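Local structure of phosphohistidine phosphatase sixA (1UJC) at residues 44-50 / 100-106; 51-56 / 105-109. The protein removes the phosphoryl group from phosphohistidine, acting on the HPt domain of the ArcB sensor in the multistep His-Asp phosphorelay of Escherichia coli. The contacts are given in a common frame with arbitrary orientation. Numbering follows the deposited sequence.

From the N terminus, strand 2-7 and helix 25-40 come first; the chain then enters 44-50, the first half of contact 1, and directly 51-56, that of contact 2. Helix 54-66, strand 74-75 and helix 85-98 follow before the chain returns through 100-106 and 105-109, which share Val105 and Ile106. Each contact closes a loop of about fifty residues. The spans cross: contact 2 opens after contact 1 and closes just beyond it. Contact 1 joins strands 47-50 and 102-107 in the sheet; contact 2 continues from their C-terminal ends into the tungstate pocket, tying the start of helix 54-66 to the loop after strand 102-107. The two touch where Val50 CG2 packs 3.7 Å from Ala56 C.

Contact 1: residues 44-50 / 100-106; sequences EIERVLV and VASVLVI
This is a parallel strand pairing inside the central sheet of the histidine phosphatase fold, an alpha/beta domain with helices on both faces. Strand 47-50 lies between 74-75 and 102-107, itself flanked by 2-7. Strands 47-50 and 102-106 run 18° from parallel, their axes approaching to 4.7 Å. Residues 47-50 and 103-106 are extended (phi near -110 to -140°, psi 120 to 150°), as is Ser102 (-159/146), whereas Glu46 and Ala101, each just before its strand, have helical-region backbone angles. The register sets Arg47 beside Val103, Val48 beside Leu104, Leu49 beside Val105 and Val50 beside Ile106, with CA atoms 4.6 to 4.9 Å apart. Hydrogen bonds zigzag between them: Arg47 N to Ser102 O 3.1 Å, Leu104 N to Arg47 O 2.9 Å, Leu49 N to Leu104 O 3.0 Å, and Ile106 N to Leu49 O 3.0 Å. Branched aliphatic residues suit these buried strands. Leu49 (mt) packs CG at 3.7 Å from Val103 CG1 on the face covered by helix 85-98, where Arg47 also lies, its guanidinium salt-bridged to Glu74 and Glu98. The other face carries Val48, Val50 and Ile106 against Leu60 of helix 54-66; Leu104 is there too, its CB 3.7 Å from Ile45 CG2. At the N-terminal ends of the two strands, side-chain hydrogen bonds extend the pairing. Long Glu46 (tt) accepts a bond at OE1 from Ala101 N, 3.0 Å away, while small Ser102, chi1 p, fits close to the backbone: its OG accepts from Glu46 N at 3.1 Å and donates to Glu44 O over a very short 2.5 Å.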
ATOM      1  N   GLU A  44       9.219   9.919  -3.714  1.00 21.90           N
ATOM      2  CA  GLU A  44      10.031   9.935  -2.507  1.00 21.38           C
ATOM      3  C   GLU A  44       9.112   9.585  -1.345  1.00 19.67           C
ATOM      4  O   GLU A  44       8.268  10.395  -0.955  1.00 20.24           O
ATOM      5  CB  GLU A  44      10.623  11.327  -2.288  1.00 23.16           C
ATOM      6  CG  GLU A  44      11.180  11.975  -3.547  1.00 28.00           C
ATOM      7  CD  GLU A  44      11.701  13.383  -3.302  1.00 30.71           C
ATOM      8  OE1 GLU A  44      10.953  14.207  -2.730  1.00 32.97           O
ATOM      9  OE2 GLU A  44      12.855  13.671  -3.688  1.00 32.33           O
ATOM     10  N   ILE A  45       9.268   8.384  -0.800  1.00 16.65           N
ATOM     11  CA  ILE A  45       8.423   7.936   0.302  1.00 14.47           C
ATOM     12  C   ILE A  45       8.991   8.358   1.645  1.00 13.75           C
ATOM     13  O   ILE A  45      10.097   7.967   2.008  1.00 14.40           O
ATOM     14  CB  ILE A  45       8.260   6.403   0.292  1.00 12.26           C
ATOM     15  CG1 ILE A  45       7.728   5.943  -1.071  1.00 12.20           C
ATOM     16  CG2 ILE A  45       7.318   5.971   1.400  1.00 12.18           C
ATOM     17  CD1 ILE A  45       6.368   6.494  -1.426  1.00 11.01           C
ATOM     18  N   GLU A  46       8.219   9.152   2.381  1.00 14.77           N
ATOM     19  CA  GLU A  46       8.640   9.651   3.687  1.00 13.10           C
ATOM     20  C   GLU A  46       8.281   8.702   4.823  1.00 12.31           C
ATOM     21  O   GLU A  46       9.036   8.558   5.787  1.00 10.89           O
ATOM     22  CB  GLU A  46       8.006  11.020   3.963  1.00 13.36           C
ATOM     23  CG  GLU A  46       8.521  11.697   5.240  1.00 12.84           C
ATOM     24  CD  GLU A  46       7.834  13.024   5.535  1.00 11.87           C
ATOM     25  OE1 GLU A  46       7.676  13.839   4.606  1.00  9.34           O
ATOM     26  OE2 GLU A  46       7.463  13.255   6.706  1.00 12.56           O
ATOM     27  N   ARG A  47       7.123   8.060   4.714  1.00 11.87           N
ATOM     28  CA  ARG A  47       6.669   7.139   5.748  1.00 11.94           C
ATOM     29  C   ARG A  47       6.090   5.862   5.149  1.00 12.31           C
ATOM     30  O   ARG A  47       5.558   5.870   4.035  1.00 11.20           O
ATOM     31  CB  ARG A  47       5.613   7.823   6.622  1.00 12.73           C
ATOM     32  CG  ARG A  47       6.152   8.989   7.445  1.00 12.84           C
ATOM     33  CD  ARG A  47       6.968   8.486   8.629  1.00 11.56           C
ATOM     34  NE  ARG A  47       6.115   8.042   9.729  1.00 12.57           N
ATOM     35  CZ  ARG A  47       5.445   8.864  10.535  1.00 12.18           C
ATOM     36  NH1 ARG A  47       5.528  10.179  10.366  1.00 10.69           N
ATOM     37  NH2 ARG A  47       4.697   8.370  11.518  1.00 12.35           N
ATOM     38  N   VAL A  48       6.186   4.770   5.902  1.00 10.99           N
ATOM     39  CA  VAL A  48       5.675   3.487   5.450  1.00 10.77           C
ATOM     40  C   VAL A  48       4.813   2.805   6.508  1.00 10.95           C
ATOM     41  O   VAL A  48       5.218   2.665   7.663  1.00 11.16           O
ATOM     42  CB  VAL A  48       6.832   2.550   5.066  1.00 12.32           C
ATOM     43  CG1 VAL A  48       6.293   1.192   4.653  1.00 13.42           C
ATOM     44  CG2 VAL A  48       7.639   3.174   3.945  1.00 13.19           C
ATOM     45  N   LEU A  49       3.619   2.386   6.096  1.00  9.64           N
ATOM     46  CA  LEU A  49       2.675   1.703   6.972  1.00 10.40           C
ATOM     47  C   LEU A  49       2.441   0.337   6.339  1.00 11.71           C
ATOM     48  O   LEU A  49       2.125   0.248   5.153  1.00 14.02           O
ATOM     49  CB  LEU A  49       1.359   2.483   7.046  1.00  9.78           C
ATOM     50  CG  LEU A  49       1.484   3.976   7.368  1.00 10.82           C
ATOM     51  CD1 LEU A  49       0.104   4.626   7.360  1.00 11.18           C
ATOM     52  CD2 LEU A  49       2.147   4.154   8.726  1.00 12.26           C
ATOM     53  N   VAL A  50       2.599  -0.726   7.118  1.00 11.89           N
ATOM     54  CA  VAL A  50       2.433  -2.070   6.577  1.00 12.01           C
ATOM     55  C   VAL A  50       1.632  -3.014   7.470  1.00 12.18           C
ATOM     56  O   VAL A  50       1.626  -2.879   8.691  1.00 11.59           O
ATOM     57  CB  VAL A  50       3.821  -2.707   6.304  1.00 13.70           C
ATOM     58  CG1 VAL A  50       4.594  -2.848   7.611  1.00 12.16           C
ATOM     59  CG2 VAL A  50       3.661  -4.059   5.614  1.00 14.73           C
ATOM     60  N   VAL A 100       3.660  15.218   7.203  1.00 12.73           N
ATOM     61  CA  VAL A 100       4.164  14.160   6.330  1.00 12.77           C
ATOM     62  C   VAL A 100       3.795  14.424   4.866  1.00 13.61           C
ATOM     63  O   VAL A 100       2.629  14.660   4.538  1.00 13.09           O
ATOM     64  CB  VAL A 100       3.614  12.789   6.763  1.00 14.09           C
ATOM     65  CG1 VAL A 100       4.041  11.713   5.779  1.00 12.67           C
ATOM     66  CG2 VAL A 100       4.112  12.459   8.157  1.00 13.87           C
ATOM     67  N   ALA A 101       4.793  14.370   3.986  1.00 13.73           N
ATOM     68  CA  ALA A 101       4.580  14.637   2.564  1.00 12.67           C
ATOM     69  C   ALA A 101       4.106  13.441   1.742  1.00 11.50           C
ATOM     70  O   ALA A 101       3.394  13.614   0.755  1.00  9.65           O
ATOM     71  CB  ALA A 101       5.857  15.215   1.944  1.00 14.20           C
ATOM     72  N   SER A 102       4.494  12.234   2.141  1.00 12.29           N
ATOM     73  CA  SER A 102       4.100  11.044   1.399  1.00 11.68           C
ATOM     74  C   SER A 102       4.182   9.778   2.235  1.00 12.18           C
ATOM     75  O   SER A 102       5.064   9.635   3.087  1.00 12.64           O
ATOM     76  CB  SER A 102       4.984  10.892   0.164  1.00 13.54           C
ATOM     77  OG  SER A 102       6.347  10.835   0.541  1.00 12.49           O
ATOM     78  N   VAL A 103       3.264   8.855   1.971  1.00 10.90           N
ATOM     79  CA  VAL A 103       3.204   7.594   2.697  1.00 11.88           C
ATOM     80  C   VAL A 103       2.880   6.441   1.762  1.00 11.34           C
ATOM     81  O   VAL A 103       2.038   6.573   0.873  1.00 13.04           O
ATOM     82  CB  VAL A 103       2.106   7.627   3.795  1.00 12.28           C
ATOM     83  CG1 VAL A 103       2.100   6.316   4.567  1.00 13.37           C
ATOM     84  CG2 VAL A 103       2.328   8.801   4.733  1.00 14.39           C
ATOM     85  N   LEU A 104       3.561   5.315   1.961  1.00 11.46           N
ATOM     86  CA  LEU A 104       3.318   4.113   1.171  1.00 12.03           C
ATOM     87  C   LEU A 104       2.631   3.125   2.109  1.00 11.98           C
ATOM     88  O   LEU A 104       3.172   2.792   3.165  1.00 12.05           O
ATOM     89  CB  LEU A 104       4.628   3.512   0.654  1.00 13.55           C
ATOM     90  CG  LEU A 104       4.528   2.120   0.016  1.00 14.51           C
ATOM     91  CD1 LEU A 104       3.506   2.121  -1.114  1.00 15.03           C
ATOM     92  CD2 LEU A 104       5.891   1.697  -0.501  1.00 17.74           C
ATOM     93  N   VAL A 105       1.433   2.686   1.727  1.00 11.21           N
ATOM     94  CA  VAL A 105       0.642   1.749   2.529  1.00 12.23           C
ATOM     95  C   VAL A 105       0.552   0.399   1.824  1.00 12.24           C
ATOM     96  O   VAL A 105       0.039   0.309   0.710  1.00 14.65           O
ATOM     97  CB  VAL A 105      -0.801   2.278   2.745  1.00 11.96           C
ATOM     98  CG1 VAL A 105      -1.589   1.314   3.631  1.00 10.29           C
ATOM     99  CG2 VAL A 105      -0.763   3.666   3.361  1.00 10.81           C
ATOM    100  N   ILE A 106       1.053  -0.650   2.469  1.00 14.41           N
ATOM    101  CA  ILE A 106       1.022  -1.987   1.888  1.00 13.04           C
ATOM    102  C   ILE A 106       0.018  -2.812   2.678  1.00 13.15           C
ATOM    103  O   ILE A 106       0.174  -2.999   3.885  1.00 14.14           O
ATOM    104  CB  ILE A 106       2.417  -2.643   1.937  1.00 11.72           C
ATOM    105  CG1 ILE A 106       3.395  -1.837   1.080  1.00 12.52           C
ATOM    106  CG2 ILE A 106       2.341  -4.066   1.428  1.00 10.72           C
ATOM    107  CD1 ILE A 106       4.818  -2.376   1.089  1.00 12.31           C
TER

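Contact 2: residues 51-56 / 105-109; sequences SPFLRA and VISHL. With WO4 (tungstate(VI)ion), chain C.
Ile106, in extended conformation near the end of strand 102-107, begins the contact: its O accepts a hydrogen bond from Ser51 N at 3.2 Å, and its CG2 packs 4.1 Å from Ala56 CB, a methyl small enough to let helix 54-66 start close to the sheet. At Ser107 the CA lies 5.4 Å from that of Ser51, but CB points away, and OG bonds to Leu79 O. His108 (chi1 -35°, chi2 -122°) then turns its two-nitrogen ring into the pocket. His108 NE2 is hydrogen-bonded to Ser51 OG at 2.7 Å. Ser51 OG, chi1 t, accepts from Phe53 N at 3.2 Å, forming an ST turn just before the helix, with Phe53 at the N-cap position. The edge of the Phe53 ring points toward the face of the His108 imidazole, offset, centroids 5.4 Å apart and planes at 76°. His108 ND1 donates to tungstate O2 at 2.8 Å, an oxygen also bound by Arg55 NE at 2.6 Å, and Leu109 N donates to tungstate O1 at 3.0 Å. Completed by Arg7 and His8, this pocket at the C-terminal ends of the parallel strands and the start of helix 54-66 is characteristic of the histidine phosphatase superfamily, tungstate probably standing in for the phosphoryl group.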
ATOM      1  N   SER A  51       0.951  -3.964   6.837  1.00 11.89           N
ATOM      2  CA  SER A  51       0.172  -4.967   7.545  1.00 11.41           C
ATOM      3  C   SER A  51       1.137  -5.902   8.268  1.00 11.30           C
ATOM      4  O   SER A  51       2.257  -6.115   7.815  1.00 10.33           O
ATOM      5  CB  SER A  51      -0.664  -5.777   6.556  1.00 11.91           C
ATOM      6  OG  SER A  51      -1.088  -6.994   7.139  1.00 14.54           O
ATOM      7  N   PRO A  52       0.710  -6.466   9.408  1.00 10.89           N
ATOM      8  CA  PRO A  52       1.521  -7.387  10.215  1.00 11.97           C
ATOM      9  C   PRO A  52       1.717  -8.748   9.542  1.00 11.52           C
ATOM     10  O   PRO A  52       2.570  -9.530   9.952  1.00 11.18           O
ATOM     11  CB  PRO A  52       0.714  -7.521  11.508  1.00 10.63           C
ATOM     12  CG  PRO A  52      -0.069  -6.248  11.567  1.00 15.97           C
ATOM     13  CD  PRO A  52      -0.509  -6.081  10.136  1.00 12.83           C
ATOM     14  N   PHE A  53       0.918  -9.029   8.515  1.00 11.02           N
ATOM     15  CA  PHE A  53       1.012 -10.307   7.813  1.00 11.43           C
ATOM     16  C   PHE A  53       2.257 -10.420   6.942  1.00 12.41           C
ATOM     17  O   PHE A  53       2.623  -9.485   6.222  1.00 13.49           O
ATOM     18  CB  PHE A  53      -0.243 -10.544   6.967  1.00 10.90           C
ATOM     19  CG  PHE A  53      -1.481 -10.838   7.779  1.00 12.04           C
ATOM     20  CD1 PHE A  53      -1.436 -10.858   9.174  1.00 12.02           C
ATOM     21  CD2 PHE A  53      -2.695 -11.085   7.149  1.00 11.88           C
ATOM     22  CE1 PHE A  53      -2.584 -11.117   9.924  1.00 13.46           C
ATOM     23  CE2 PHE A  53      -3.844 -11.346   7.892  1.00 13.37           C
ATOM     24  CZ  PHE A  53      -3.791 -11.361   9.278  1.00 10.74           C
ATOM     25  N   LEU A  54       2.893 -11.585   7.010  1.00 12.51           N
ATOM     26  CA  LEU A  54       4.123 -11.854   6.276  1.00 12.67           C
ATOM     27  C   LEU A  54       4.140 -11.432   4.812  1.00 12.23           C
ATOM     28  O   LEU A  54       5.140 -10.887   4.343  1.00 10.40           O
ATOM     29  CB  LEU A  54       4.497 -13.339   6.391  1.00 14.12           C
ATOM     30  CG  LEU A  54       4.988 -13.797   7.773  1.00 15.20           C
ATOM     31  CD1 LEU A  54       5.513 -15.219   7.702  1.00 16.08           C
ATOM     32  CD2 LEU A  54       6.087 -12.874   8.249  1.00 17.79           C
ATOM     33  N   ARG A  55       3.052 -11.666   4.084  1.00 11.45           N
ATOM     34  CA  ARG A  55       3.034 -11.285   2.676  1.00 12.20           C
ATOM     35  C   ARG A  55       3.142  -9.775   2.474  1.00 11.31           C
ATOM     36  O   ARG A  55       3.705  -9.316   1.479  1.00 13.67           O
ATOM     37  CB  ARG A  55       1.788 -11.847   1.974  1.00 10.50           C
ATOM     38  CG  ARG A  55       0.450 -11.562   2.630  1.00 11.85           C
ATOM     39  CD  ARG A  55      -0.613 -12.410   1.945  1.00 13.30           C
ATOM     40  NE  ARG A  55      -1.981 -12.188   2.416  1.00 13.76           N
ATOM     41  CZ  ARG A  55      -2.502 -12.689   3.535  1.00 15.44           C
ATOM     42  NH1 ARG A  55      -1.777 -13.453   4.341  1.00 11.97           N
ATOM     43  NH2 ARG A  55      -3.773 -12.448   3.831  1.00 14.41           N
ATOM     44  N   ALA A  56       2.624  -9.001   3.421  1.00 10.40           N
ATOM     45  CA  ALA A  56       2.699  -7.549   3.317  1.00  7.99           C
ATOM     46  C   ALA A  56       4.132  -7.093   3.611  1.00 10.28           C
ATOM     47  O   ALA A  56       4.734  -6.346   2.840  1.00  8.76           O
ATOM     48  CB  ALA A  56       1.722  -6.897   4.293  1.00  7.38           C
ATOM     49  N   VAL A 105       1.433   2.686   1.727  1.00 11.21           N
ATOM     50  CA  VAL A 105       0.642   1.749   2.529  1.00 12.23           C
ATOM     51  C   VAL A 105       0.552   0.399   1.824  1.00 12.24           C
ATOM     52  O   VAL A 105       0.039   0.309   0.710  1.00 14.65           O
ATOM     53  CB  VAL A 105      -0.801   2.278   2.745  1.00 11.96           C
ATOM     54  CG1 VAL A 105      -1.589   1.314   3.631  1.00 10.29           C
ATOM     55  CG2 VAL A 105      -0.763   3.666   3.361  1.00 10.81           C
ATOM     56  N   ILE A 106       1.053  -0.650   2.469  1.00 14.41           N
ATOM     57  CA  ILE A 106       1.022  -1.987   1.888  1.00 13.04           C
ATOM     58  C   ILE A 106       0.018  -2.812   2.678  1.00 13.15           C
ATOM     59  O   ILE A 106       0.174  -2.999   3.885  1.00 14.14           O
ATOM     60  CB  ILE A 106       2.417  -2.643   1.937  1.00 11.72           C
ATOM     61  CG1 ILE A 106       3.395  -1.837   1.080  1.00 12.52           C
ATOM     62  CG2 ILE A 106       2.341  -4.066   1.428  1.00 10.72           C
ATOM     63  CD1 ILE A 106       4.818  -2.376   1.089  1.00 12.31           C
ATOM     64  N   SER A 107      -1.010  -3.309   1.994  1.00 13.54           N
ATOM     65  CA  SER A 107      -2.059  -4.062   2.667  1.00 12.63           C
ATOM     66  C   SER A 107      -2.653  -5.216   1.864  1.00 13.42           C
ATOM     67  O   SER A 107      -1.963  -5.859   1.074  1.00 12.62           O
ATOM     68  CB  SER A 107      -3.170  -3.094   3.084  1.00 13.50           C
ATOM     69  OG  SER A 107      -4.104  -3.705   3.952  1.00 14.32           O
ATOM     70  N   HIS A 108      -3.942  -5.475   2.080  1.00 12.38           N
ATOM     71  CA  HIS A 108      -4.621  -6.569   1.403  1.00 12.55           C
ATOM     72  C   HIS A 108      -6.034  -6.213   0.972  1.00 12.42           C
ATOM     73  O   HIS A 108      -6.565  -5.153   1.317  1.00 11.42           O
ATOM     74  CB  HIS A 108      -4.759  -7.791   2.323  1.00 13.90           C
ATOM     75  CG  HIS A 108      -3.606  -8.011   3.252  1.00 12.39           C
ATOM     76  ND1 HIS A 108      -2.876  -9.181   3.259  1.00 12.56           N
ATOM     77  CD2 HIS A 108      -3.093  -7.242   4.241  1.00 13.67           C
ATOM     78  CE1 HIS A 108      -1.965  -9.121   4.213  1.00 13.57           C
ATOM     79  NE2 HIS A 108      -2.075  -7.956   4.823  1.00 10.59           N
ATOM     80  N   LEU A 109      -6.627  -7.122   0.203  1.00 13.59           N
ATOM     81  CA  LEU A 109      -8.014  -6.983  -0.212  1.00 14.36           C
ATOM     82  C   LEU A 109      -8.694  -7.492   1.054  1.00 14.48           C
ATOM     83  O   LEU A 109      -8.143  -8.341   1.751  1.00 14.22           O
ATOM     84  CB  LEU A 109      -8.363  -7.940  -1.353  1.00 14.98           C
ATOM     85  CG  LEU A 109      -7.721  -7.849  -2.736  1.00 14.33           C
ATOM     86  CD1 LEU A 109      -8.192  -9.041  -3.562  1.00 15.27           C
ATOM     87  CD2 LEU A 109      -8.097  -6.548  -3.407  1.00 13.78           C
TER
HETATM   88  W   WO4 C 163      -4.725 -10.933  -0.228  1.00 16.76           W
HETATM   89  O1  WO4 C 163      -4.890  -9.324  -0.848  1.00 14.52           O
HETATM   90  O2  WO4 C 163      -4.000 -10.886   1.347  1.00 18.72           O
HETATM   91  O3  WO4 C 163      -3.891 -11.954  -1.345  1.00 23.77           O
HETATM   92  O4  WO4 C 163      -6.305 -11.607  -0.025  1.00 16.35           O